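Local coordinates for Methylcobalamin\: coenzyme M methyltransferase (Methanosarcina mazei, PDB 4AY7), which catalyses transfer of the methyl group from a methylated corrinoid to coenzyme M in methanogenesis, as a zinc-dependent member of the uroporphyrinogen decarboxylase family, at residues 74-79 and 341-346; 85-90 and 193-198; 171-174 and 179-182; 253-258 and 279-284. All blocks are in the same frame, centred on the assembly; numbering follows the deposited sequence.

Contact 1. Residues 74-79 and 341-346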
loop_
_atom_site.group_PDB
_atom_site.type_symbol
_atom_site.label_atom_id
_atom_site.label_comp_id
_atom_site.label_asym_id
_atom_site.label_seq_id
_atom_site.Cartn_x
_atom_site.Cartn_y
_atom_site.Cartn_z
ATOM N N GLY A 74 11.205 10.996 10.276
ATOM C CA GLY A 74 10.198 11.921 10.577
ATOM C C GLY A 74 8.898 11.703 9.788
ATOM O O GLY A 74 7.982 12.538 9.904
ATOM N N LEU A 75 8.771 10.603 9.046
ATOM C CA LEU A 75 7.477 10.244 8.415
ATOM C C LEU A 75 6.487 10.074 9.544
ATOM O O LEU A 75 6.825 9.531 10.619
ATOM C CB LEU A 75 7.554 9.030 7.555
ATOM C CG LEU A 75 8.468 9.118 6.326
ATOM C CD1 LEU A 75 8.457 7.757 5.677
ATOM C CD2 LEU A 75 8.018 10.263 5.395
ATOM N N GLU A 76 5.289 10.596 9.305
ATOM C CA GLU A 76 4.290 10.736 10.349
ATOM C C GLU A 76 3.336 9.586 10.415
ATOM O O GLU A 76 2.206 9.757 10.800
ATOM C CB GLU A 76 3.590 12.077 10.135
ATOM C CG GLU A 76 4.582 13.219 10.369
ATOM C CD GLU A 76 4.036 14.631 10.092
ATOM O OE1 GLU A 76 3.080 14.831 9.295
ATOM O OE2 GLU A 76 4.567 15.565 10.754
ATOM N N ALA A 77 3.827 8.369 10.159
ATOM C CA ALA A 77 3.035 7.138 10.331
ATOM C C ALA A 77 4.037 5.999 10.385
ATOM O O ALA A 77 5.198 6.189 10.048
ATOM C CB ALA A 77 2.089 6.911 9.173
ATOM N N VAL A 78 3.614 4.845 10.850
ATOM C CA VAL A 78 4.478 3.639 10.774
ATOM C C VAL A 78 3.768 2.695 9.854
ATOM O O VAL A 78 2.601 2.365 10.127
ATOM C CB VAL A 78 4.669 2.968 12.132
ATOM C CG1 VAL A 78 5.579 1.707 12.002
ATOM C CG2 VAL A 78 5.302 3.943 13.124
ATOM N N ARG A 79 4.449 2.206 8.820
ATOM C CA ARG A 79 3.853 1.370 7.773
ATOM C C ARG A 79 4.593 -0.006 7.801
ATOM O O ARG A 79 5.824 -0.071 7.818
ATOM C CB ARG A 79 4.110 1.976 6.425
ATOM C CG ARG A 79 3.157 1.586 5.305
ATOM C CD ARG A 79 3.499 0.362 4.628
ATOM N NE ARG A 79 2.820 0.084 3.371
ATOM C CZ ARG A 79 3.104 -1.014 2.702
ATOM N NH1 ARG A 79 4.022 -1.872 3.159
ATOM N NH2 ARG A 79 2.526 -1.289 1.551
ATOM N N ALA A 341 11.000 17.724 5.398
ATOM C CA ALA A 341 11.485 19.110 5.385
ATOM C C ALA A 341 10.681 20.001 4.388
ATOM O O ALA A 341 10.292 21.072 4.736
ATOM C CB ALA A 341 13.005 19.170 5.094
ATOM N N ALA A 342 10.392 19.504 3.191
ATOM C CA ALA A 342 9.577 20.245 2.240
ATOM C C ALA A 342 8.194 20.612 2.819
ATOM O O ALA A 342 7.624 21.686 2.580
ATOM C CB ALA A 342 9.462 19.445 0.950
ATOM N N ARG A 343 7.623 19.686 3.571
ATOM C CA ARG A 343 6.307 19.931 4.136
ATOM C C ARG A 343 6.469 21.042 5.170
ATOM O O ARG A 343 5.711 21.980 5.199
ATOM C CB ARG A 343 5.725 18.672 4.765
ATOM C CG ARG A 343 4.243 18.711 5.115
ATOM C CD ARG A 343 3.870 19.495 6.338
ATOM N NE ARG A 343 4.676 19.076 7.498
ATOM C CZ ARG A 343 4.293 18.187 8.377
ATOM N NH1 ARG A 343 3.227 17.457 8.210
ATOM N NH2 ARG A 343 5.065 17.926 9.384
ATOM N N ASP A 344 7.454 20.909 6.046
ATOM C CA ASP A 344 7.597 21.936 7.109
ATOM C C ASP A 344 7.840 23.374 6.543
ATOM O O ASP A 344 7.298 24.405 7.032
ATOM C CB ASP A 344 8.673 21.478 8.097
ATOM C CG ASP A 344 8.207 20.287 8.938
ATOM O OD1 ASP A 344 7.024 19.877 8.817
ATOM O OD2 ASP A 344 9.022 19.701 9.678
ATOM N N GLU A 345 8.570 23.409 5.441
ATOM C CA GLU A 345 8.910 24.625 4.747
ATOM C C GLU A 345 7.708 25.344 4.138
ATOM O O GLU A 345 7.595 26.572 4.175
ATOM C CB GLU A 345 9.909 24.273 3.651
ATOM C CG GLU A 345 11.313 24.132 4.225
ATOM C CD GLU A 345 12.361 23.849 3.155
ATOM O OE1 GLU A 345 12.118 24.207 1.958
ATOM O OE2 GLU A 345 13.413 23.262 3.526
ATOM N N PHE A 346 6.801 24.565 3.587
ATOM C CA PHE A 346 5.590 25.071 2.960
ATOM C C PHE A 346 4.796 25.874 3.985
ATOM O O PHE A 346 4.118 26.808 3.649
ATOM C CB PHE A 346 4.786 23.869 2.444
ATOM C CG PHE A 346 3.615 24.226 1.625
ATOM C CD1 PHE A 346 3.773 24.629 0.296
ATOM C CD2 PHE A 346 2.383 24.195 2.160
ATOM C CE1 PHE A 346 2.667 24.972 -0.474
ATOM C CE2 PHE A 346 1.251 24.471 1.366
ATOM C CZ PHE A 346 1.407 24.882 0.051
#

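Contact 2. Residues 85-90 and 193-198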
loop_
_atom_site.group_PDB
_atom_site.type_symbol
_atom_site.label_atom_id
_atom_site.label_comp_id
_atom_site.label_asym_id
_atom_site.label_seq_id
_atom_site.Cartn_x
_atom_site.Cartn_y
_atom_site.Cartn_z
ATOM N N THR A 85 3.227 -10.154 -0.331
ATOM C CA THR A 85 3.066 -11.606 -0.388
ATOM C C THR A 85 2.496 -12.262 0.868
ATOM O O THR A 85 2.201 -13.505 0.856
ATOM C CB THR A 85 4.410 -12.376 -0.722
ATOM O OG1 THR A 85 5.321 -12.262 0.381
ATOM C CG2 THR A 85 5.134 -11.852 -2.009
ATOM N N VAL A 86 2.285 -11.541 1.941
ATOM C CA VAL A 86 1.846 -12.215 3.145
ATOM C C VAL A 86 0.528 -13.003 2.981
ATOM O O VAL A 86 0.385 -14.143 3.462
ATOM C CB VAL A 86 1.801 -11.236 4.348
ATOM C CG1 VAL A 86 1.175 -11.847 5.616
ATOM C CG2 VAL A 86 3.202 -10.747 4.697
ATOM N N LEU A 87 -0.464 -12.336 2.407
ATOM C CA LEU A 87 -1.778 -12.914 2.318
ATOM C C LEU A 87 -1.738 -14.032 1.262
ATOM O O LEU A 87 -2.294 -15.099 1.445
ATOM C CB LEU A 87 -2.841 -11.809 1.982
ATOM C CG LEU A 87 -4.300 -12.341 1.760
ATOM C CD1 LEU A 87 -4.724 -13.167 2.996
ATOM C CD2 LEU A 87 -5.253 -11.172 1.442
ATOM N N VAL A 88 -1.111 -13.788 0.121
ATOM C CA VAL A 88 -1.150 -14.812 -0.946
ATOM C C VAL A 88 -0.434 -16.103 -0.498
ATOM O O VAL A 88 -0.888 -17.230 -0.812
ATOM C CB VAL A 88 -0.613 -14.259 -2.285
ATOM C CG1 VAL A 88 -1.594 -13.194 -2.819
ATOM C CG2 VAL A 88 0.738 -13.614 -2.153
ATOM N N GLU A 89 0.618 -15.957 0.286
ATOM C CA GLU A 89 1.269 -17.071 0.879
ATOM C C GLU A 89 0.384 -17.790 1.880
ATOM O O GLU A 89 0.410 -19.023 1.907
ATOM C CB GLU A 89 2.508 -16.628 1.614
ATOM C CG GLU A 89 3.232 -17.766 2.289
ATOM C CD GLU A 89 4.576 -17.342 2.887
ATOM O OE1 GLU A 89 4.609 -16.273 3.471
ATOM O OE2 GLU A 89 5.626 -18.034 2.840
ATOM N N ALA A 90 -0.295 -17.075 2.736
ATOM C CA ALA A 90 -1.286 -17.689 3.652
ATOM C C ALA A 90 -2.401 -18.405 2.894
ATOM O O ALA A 90 -2.797 -19.502 3.302
ATOM C CB ALA A 90 -1.806 -16.651 4.611
ATOM N N ILE A 193 -10.528 -9.155 2.866
ATOM C CA ILE A 193 -11.300 -8.425 3.869
ATOM C C ILE A 193 -10.980 -9.019 5.244
ATOM O O ILE A 193 -10.764 -8.281 6.247
ATOM C CB ILE A 193 -12.798 -8.562 3.553
ATOM C CG1 ILE A 193 -13.092 -7.744 2.335
ATOM C CG2 ILE A 193 -13.630 -8.231 4.766
ATOM C CD1 ILE A 193 -14.439 -8.047 1.748
ATOM N N ILE A 194 -10.921 -10.343 5.297
ATOM C CA ILE A 194 -10.609 -11.041 6.561
ATOM C C ILE A 194 -9.255 -10.563 7.128
ATOM O O ILE A 194 -9.124 -10.289 8.320
ATOM C CB ILE A 194 -10.619 -12.563 6.420
ATOM C CG1 ILE A 194 -12.061 -13.088 6.173
ATOM C CG2 ILE A 194 -9.973 -13.231 7.666
ATOM C CD1 ILE A 194 -12.197 -14.488 5.587
ATOM N N TYR A 195 -8.242 -10.555 6.290
ATOM C CA TYR A 195 -6.868 -10.156 6.730
ATOM C C TYR A 195 -6.826 -8.686 7.095
ATOM O O TYR A 195 -6.307 -8.299 8.147
ATOM C CB TYR A 195 -5.897 -10.433 5.604
ATOM C CG TYR A 195 -4.444 -10.014 5.860
ATOM C CD1 TYR A 195 -3.858 -10.146 7.113
ATOM C CD2 TYR A 195 -3.673 -9.504 4.837
ATOM C CE1 TYR A 195 -2.533 -9.774 7.348
ATOM C CE2 TYR A 195 -2.308 -9.181 5.019
ATOM C CZ TYR A 195 -1.755 -9.301 6.297
ATOM O OH TYR A 195 -0.464 -8.936 6.537
ATOM N N ALA A 196 -7.413 -7.852 6.246
ATOM C CA ALA A 196 -7.474 -6.393 6.521
ATOM C C ALA A 196 -8.118 -6.097 7.900
ATOM O O ALA A 196 -7.548 -5.387 8.703
ATOM C CB ALA A 196 -8.243 -5.678 5.396
ATOM N N ASN A 197 -9.291 -6.662 8.176
ATOM C CA ASN A 197 -9.895 -6.511 9.460
ATOM C C ASN A 197 -9.128 -7.003 10.619
ATOM O O ASN A 197 -9.213 -6.430 11.730
ATOM C CB ASN A 197 -11.366 -7.012 9.460
ATOM C CG ASN A 197 -12.324 -6.085 8.700
ATOM O OD1 ASN A 197 -12.161 -4.907 8.730
ATOM N ND2 ASN A 197 -13.324 -6.644 8.011
ATOM N N ALA A 198 -8.366 -8.099 10.418
ATOM C CA ALA A 198 -7.444 -8.543 11.433
ATOM C C ALA A 198 -6.383 -7.526 11.731
ATOM O O ALA A 198 -6.012 -7.369 12.902
ATOM C CB ALA A 198 -6.769 -9.880 11.073
#

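Contact 3. Residues 171-174 and 179-182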
loop_
_atom_site.group_PDB
_atom_site.type_symbol
_atom_site.label_atom_id
_atom_site.label_comp_id
_atom_site.label_asym_id
_atom_site.label_seq_id
_atom_site.Cartn_x
_atom_site.Cartn_y
_atom_site.Cartn_z
ATOM N N MET A 171 -5.204 -13.565 -16.915
ATOM C CA MET A 171 -5.446 -12.822 -18.140
ATOM C C MET A 171 -6.257 -13.633 -19.144
ATOM O O MET A 171 -7.235 -13.135 -19.718
ATOM C CB MET A 171 -4.124 -12.337 -18.743
ATOM C CG MET A 171 -3.545 -11.139 -17.988
ATOM S SD MET A 171 -1.982 -10.455 -18.651
ATOM C CE MET A 171 -2.301 -10.457 -20.443
ATOM N N LYS A 172 -5.900 -14.898 -19.318
ATOM C CA LYS A 172 -6.590 -15.775 -20.268
ATOM C C LYS A 172 -8.043 -15.975 -19.866
ATOM O O LYS A 172 -8.917 -15.929 -20.704
ATOM C CB LYS A 172 -5.835 -17.118 -20.358
ATOM C CG LYS A 172 -6.257 -18.107 -21.442
ATOM C CD LYS A 172 -5.278 -19.327 -21.470
ATOM C CE LYS A 172 -5.227 -20.119 -22.796
ATOM N NZ LYS A 172 -5.852 -21.506 -22.832
ATOM N N TRP A 173 -8.316 -16.164 -18.579
ATOM C CA TRP A 173 -9.688 -16.325 -18.118
ATOM C C TRP A 173 -10.529 -15.071 -18.219
ATOM O O TRP A 173 -11.768 -15.150 -18.351
ATOM C CB TRP A 173 -9.708 -16.814 -16.700
ATOM C CG TRP A 173 -9.015 -18.148 -16.552
ATOM C CD1 TRP A 173 -8.527 -18.976 -17.541
ATOM C CD2 TRP A 173 -8.733 -18.826 -15.318
ATOM N NE1 TRP A 173 -7.933 -20.078 -16.985
ATOM C CE2 TRP A 173 -8.040 -20.040 -15.657
ATOM C CE3 TRP A 173 -8.975 -18.539 -14.004
ATOM C CZ2 TRP A 173 -7.614 -20.926 -14.712
ATOM C CZ3 TRP A 173 -8.526 -19.426 -13.048
ATOM C CH2 TRP A 173 -7.891 -20.608 -13.393
ATOM N N SER A 174 -9.875 -13.926 -18.102
ATOM C CA SER A 174 -10.567 -12.641 -18.235
ATOM C C SER A 174 -11.297 -12.496 -19.579
ATOM O O SER A 174 -12.366 -11.844 -19.639
ATOM C CB SER A 174 -9.612 -11.467 -18.026
ATOM O OG SER A 174 -8.789 -11.206 -19.142
ATOM N N ASP A 179 -16.276 -16.830 -15.760
ATOM C CA ASP A 179 -16.758 -17.435 -14.520
ATOM C C ASP A 179 -15.617 -17.755 -13.587
ATOM O O ASP A 179 -15.767 -17.669 -12.369
ATOM C CB ASP A 179 -17.497 -18.733 -14.753
ATOM C CG ASP A 179 -18.944 -18.564 -14.766
ATOM O OD1 ASP A 179 -19.396 -17.508 -15.252
ATOM O OD2 ASP A 179 -19.667 -19.485 -14.330
ATOM N N LEU A 180 -14.516 -18.266 -14.143
ATOM C CA LEU A 180 -13.358 -18.598 -13.327
ATOM C C LEU A 180 -12.638 -17.337 -12.802
ATOM O O LEU A 180 -12.260 -17.196 -11.642
ATOM C CB LEU A 180 -12.367 -19.517 -14.100
ATOM C CG LEU A 180 -12.791 -20.925 -14.496
ATOM C CD1 LEU A 180 -11.655 -21.518 -15.329
ATOM C CD2 LEU A 180 -13.087 -21.828 -13.301
ATOM N N LEU A 181 -12.453 -16.406 -13.694
ATOM C CA LEU A 181 -12.045 -15.077 -13.301
ATOM C C LEU A 181 -12.851 -14.531 -12.098
ATOM O O LEU A 181 -12.254 -14.100 -11.075
ATOM C CB LEU A 181 -12.148 -14.094 -14.453
ATOM C CG LEU A 181 -11.457 -12.791 -14.105
ATOM C CD1 LEU A 181 -10.032 -12.763 -14.619
ATOM C CD2 LEU A 181 -12.235 -11.629 -14.726
ATOM N N GLU A 182 -14.186 -14.559 -12.207
ATOM C CA GLU A 182 -15.012 -14.121 -11.086
ATOM C C GLU A 182 -14.976 -14.922 -9.828
ATOM O O GLU A 182 -14.979 -14.353 -8.731
ATOM C CB GLU A 182 -16.476 -13.941 -11.500
ATOM C CG GLU A 182 -16.691 -12.761 -12.424
ATOM C CD GLU A 182 -18.192 -12.498 -12.588
ATOM O OE1 GLU A 182 -18.944 -12.396 -11.564
ATOM O OE2 GLU A 182 -18.622 -12.473 -13.748
#

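Contact 4. Residues 253-258 and 279-284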
loop_
_atom_site.group_PDB
_atom_site.type_symbol
_atom_site.label_atom_id
_atom_site.label_comp_id
_atom_site.label_asym_id
_atom_site.label_seq_id
_atom_site.Cartn_x
_atom_site.Cartn_y
_atom_site.Cartn_z
ATOM N N PRO A 253 -6.469 6.208 -17.223
ATOM C CA PRO A 253 -7.701 5.720 -17.910
ATOM C C PRO A 253 -8.721 5.071 -16.978
ATOM O O PRO A 253 -9.871 4.912 -17.363
ATOM C CB PRO A 253 -7.180 4.745 -18.943
ATOM C CG PRO A 253 -5.703 5.067 -19.098
ATOM C CD PRO A 253 -5.229 5.658 -17.814
ATOM N N ILE A 254 -8.350 4.905 -15.717
ATOM C CA ILE A 254 -9.216 4.398 -14.694
ATOM C C ILE A 254 -9.247 5.195 -13.428
ATOM O O ILE A 254 -9.950 4.813 -12.503
ATOM C CB ILE A 254 -8.804 2.917 -14.265
ATOM C CG1 ILE A 254 -7.391 2.820 -13.622
ATOM C CG2 ILE A 254 -9.007 1.936 -15.433
ATOM C CD1 ILE A 254 -7.125 1.481 -12.920
ATOM N N LEU A 255 -8.500 6.304 -13.378
ATOM C CA LEU A 255 -8.466 7.160 -12.199
ATOM C C LEU A 255 -9.851 7.543 -11.714
ATOM O O LEU A 255 -10.112 7.466 -10.530
ATOM C CB LEU A 255 -7.609 8.402 -12.469
ATOM C CG LEU A 255 -7.252 9.218 -11.242
ATOM C CD1 LEU A 255 -6.606 8.319 -10.165
ATOM C CD2 LEU A 255 -6.309 10.367 -11.658
ATOM N N SER A 256 -10.727 7.981 -12.617
ATOM C CA SER A 256 -12.098 8.371 -12.228
ATOM C C SER A 256 -12.911 7.168 -11.679
ATOM O O SER A 256 -13.590 7.290 -10.686
ATOM C CB SER A 256 -12.837 9.066 -13.405
ATOM O OG SER A 256 -14.079 9.559 -12.978
ATOM N N ASP A 257 -12.650 5.985 -12.212
ATOM C CA ASP A 257 -13.270 4.720 -11.745
ATOM C C ASP A 257 -12.704 4.335 -10.390
ATOM O O ASP A 257 -13.465 3.916 -9.539
ATOM C CB ASP A 257 -13.057 3.616 -12.754
ATOM C CG ASP A 257 -13.642 3.934 -14.101
ATOM O OD1 ASP A 257 -14.864 4.078 -14.125
ATOM O OD2 ASP A 257 -12.892 4.041 -15.122
ATOM N N MET A 258 -11.400 4.523 -10.168
ATOM C CA MET A 258 -10.832 4.318 -8.849
ATOM C C MET A 258 -11.510 5.159 -7.793
ATOM O O MET A 258 -11.699 4.728 -6.662
ATOM C CB MET A 258 -9.332 4.647 -8.889
ATOM C CG MET A 258 -8.483 3.617 -9.694
ATOM S SD MET A 258 -6.786 4.142 -9.984
ATOM C CE MET A 258 -6.229 4.307 -8.283
ATOM N N LYS A 279 -6.279 15.846 -8.892
ATOM C CA LYS A 279 -7.374 16.384 -8.038
ATOM C C LYS A 279 -8.552 16.796 -8.894
ATOM O O LYS A 279 -9.708 16.663 -8.475
ATOM C CB LYS A 279 -6.895 17.522 -7.110
ATOM C CG LYS A 279 -5.915 17.079 -6.040
ATOM C CD LYS A 279 -6.586 16.322 -4.867
ATOM C CE LYS A 279 -7.328 17.347 -4.018
ATOM N NZ LYS A 279 -8.035 16.711 -2.910
ATOM N N GLU A 280 -8.285 17.297 -10.102
ATOM C CA GLU A 280 -9.350 17.691 -11.023
ATOM C C GLU A 280 -10.182 16.490 -11.462
ATOM O O GLU A 280 -11.410 16.580 -11.540
ATOM C CB GLU A 280 -8.845 18.425 -12.274
ATOM C CG GLU A 280 -8.410 19.901 -12.053
ATOM C CD GLU A 280 -7.945 20.599 -13.365
ATOM O OE1 GLU A 280 -8.389 20.131 -14.469
ATOM O OE2 GLU A 280 -7.142 21.596 -13.312
ATOM N N VAL A 281 -9.495 15.370 -11.729
ATOM C CA VAL A 281 -10.172 14.130 -12.166
ATOM C C VAL A 281 -11.032 13.553 -11.043
ATOM O O VAL A 281 -12.199 13.230 -11.255
ATOM C CB VAL A 281 -9.184 13.097 -12.695
ATOM C CG1 VAL A 281 -9.891 11.760 -12.970
ATOM C CG2 VAL A 281 -8.464 13.599 -13.920
ATOM N N ILE A 282 -10.507 13.482 -9.846
ATOM C CA ILE A 282 -11.209 12.828 -8.796
ATOM C C ILE A 282 -12.196 13.673 -8.049
ATOM O O ILE A 282 -13.127 13.115 -7.472
ATOM C CB ILE A 282 -10.220 12.086 -7.810
ATOM C CG1 ILE A 282 -9.548 13.060 -6.847
ATOM C CG2 ILE A 282 -9.231 11.238 -8.617
ATOM C CD1 ILE A 282 -8.500 12.438 -5.930
ATOM N N GLY A 283 -12.048 15.015 -8.057
ATOM C CA GLY A 283 -13.133 15.881 -7.631
ATOM C C GLY A 283 -13.305 15.737 -6.141
ATOM O O GLY A 283 -12.339 15.874 -5.385
ATOM N N THR A 284 -14.515 15.512 -5.696
ATOM C CA THR A 284 -14.805 15.406 -4.244
ATOM C C THR A 284 -14.846 13.895 -3.788
ATOM O O THR A 284 -15.043 13.565 -2.641
ATOM C CB THR A 284 -16.192 16.051 -3.985
ATOM O OG1 THR A 284 -17.227 15.218 -4.536
ATOM C CG2 THR A 284 -16.286 17.432 -4.684
#

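Contact 1. Residues 74-79 and 341-346
Glu76 and Arg343 approach from opposite directions and form a salt bridge that, with Asp344, makes a three-residue salt-bridge network joining the loop before the first barrel strand, 78-80, to the last helix, 333-346. The guanidinium grips the carboxylate end-on, one nitrogen to each oxygen. Arg343 NH2 reaches Glu76 OE2 at 2.8 Å, and NH1 gives Glu76 OE1 a bond of equal length, 2.8 Å. The fork is not flat: the two planes lie 50° apart, OE1 is met on its syn side but tilted out of the carboxylate plane, and OE2 from above that plane. Glu76 runs out extended beyond CG, whereas Arg343 bends at chi2 (-76°) and again at chi3 (-52°), which folds its head back along its own helix.

That fold lets a second carboxylate take the other edge of the guanidinium. Asp344 OD1 lies in its plane and accepts from Arg343 NE at 2.8 Å and from NH2, also at 2.8 Å, a side-on grip on a single oxygen. NH2 is thus shared between Glu76 and Asp344.

Outside the segments, Val31 O accepts from Arg343 NH1, and Val33 N donates to Glu76 OE1. With two carboxylates around one guanidinium, Glu76 OE2 and Asp344 OD1 come within 5.3 Å of each other, and the arginine between them probably offsets their repulsion while its rotation is fixed from two sides.

Contact 2. Residues 85-90 and 193-198
Val86, in the first turn of helix 86-90, meets the phenol end of Tyr195 on the long helix 178-202. Its CG1 does most of the touching, standing 3.5 Å from Tyr195 OH and 3.9 Å from CZ, and the valine stands roughly perpendicular to the tyrosine. With CG1 anti to the backbone N (chi1 173°), this methyl is the branch turned to the hydroxyl end.

Leu87 follows and takes the inner part of the same ring. Its CB packs 3.8 Å from Tyr195 CD2, while CD2 of the leucine approaches the same ring carbon and CD1 reaches back to Tyr195 CB at 4.0 Å. The leucine and tyrosine run alongside, pointing opposite ways, and both valine and leucine meet the ring obliquely. The backbones come closest here too, Leu87 CA being 7.3 Å from Tyr195 CA. Every contact across the two segments is therefore made to one aromatic side chain, and none is a hydrogen bond. A serine in place of Tyr195 would probably open a gap between the helices and leave Val86 CG1 and Leu87 CB without their partner.

The ring also touches Ile130 and Val133 of helix 130-144, and Ile130 packs against Val86 as well. Leu87 continues onto Val160 of helix 157-165, while elsewhere on helix 178-202 Ile193 and Ala196 pack against Phe235 of helix 221-238. The short helix 86-90, which follows strand 78-80, is in this way seated among the helices 130-144, 157-165 and 178-202.

Contact 3. Residues 171-174 and 179-182
The indole of Trp173 carries Leu180 on one face. Leu180 CD1 stands over the middle of the six-membered ring, 3.9 Å from its centroid and 11° off the ring normal, a CH-pi contact. Nearer the backbone, Leu180 CB comes within 3.5 Å of Trp173 CE3, so the leucine follows the benzene half of the indole with both its root and one methyl. Trp173 CG lies anti to the carbonyl carbon (chi1 -60°), a turn that swings the ring across to the second helix. The two segments belong to consecutive helices, 167-176 and 178-202, joined by a very short connection, and form a tight corner between them on the outside of the barrel, away from its annotated sites.

Beside the indole, Leu181 packs against Ser174 and the root of Trp173. Its CD1 touches Ser174 CA and CB, both at 3.7 Å, while its CB lies 4.3 Å from Trp173 CB. Replacing Trp173 by an alanine would probably leave Leu180 CD1 without the ring beneath it and open a gap between the two helices.

Contact 4. Residues 253-258 and 279-284
Two neighbouring outer helices of the TIM barrel, 252-259 and 275-282, meet through Leu255 and Ser256 on one and Val281 and Ile282 on the other. Leu255 occupies the centre. Its CG lies 3.9 Å from Ile282 CG2 and 4.1 Å from Val281 CG1, crossing both partners at a slant, and its CD2 methyl adds a contact to Val281 CB at 4.1 Å. With CG anti to the backbone N (chi1 -167°), the leucine projects between the two branched side chains.

Val281 CG1 is the most engaged atom of the second helix. Besides the leucine it meets Ser256 at the backbone N (3.9 Å) and at CB (4.0 Å), while the CA atoms of Ser256 and Ile282, the closest pair, are 5.7 Å apart. Strand 265-267 connects the helices in sequence, so they belong to successive beta-alpha units, side by side on the outside of the barrel. No hydrogen bond joins the two segments directly, but Arg285, just beyond the second, gives its NH2 to Ser256 OG and, weakly, to Val281 O.

Around this apolar patch, Ile282 also rests on Leu288 of strand 287-292. One helical turn back, Lys279 forms a salt bridge with Asp319, a residue seen to bind magnesium in a structure of this protein, though not in this chain, and the side chain of Ile282 is about 5 Å from that of Asp319.

The four contacts lie in one TIM-barrel chain without touching. Contacts 2 and 3 share helix 178-202: contact 3 sits near its start, contact 2 towards its other end, their centres 22 Å apart. Contact 1 encloses the other three along the chain and lies on the opposite side of the chain's centre from contacts 2 and 3. In contact 2 the side chain of Val86 is about 10 Å from that of Gln103 and about 11 Å from that of Gln38, both coenzyme M-binding residues, and Arg79 of segment 74-79 touches Gln38. In contact 4 the side chain of Leu255 is about 12 Å from the zinc ion, whereas contact 3 stands apart from these sites.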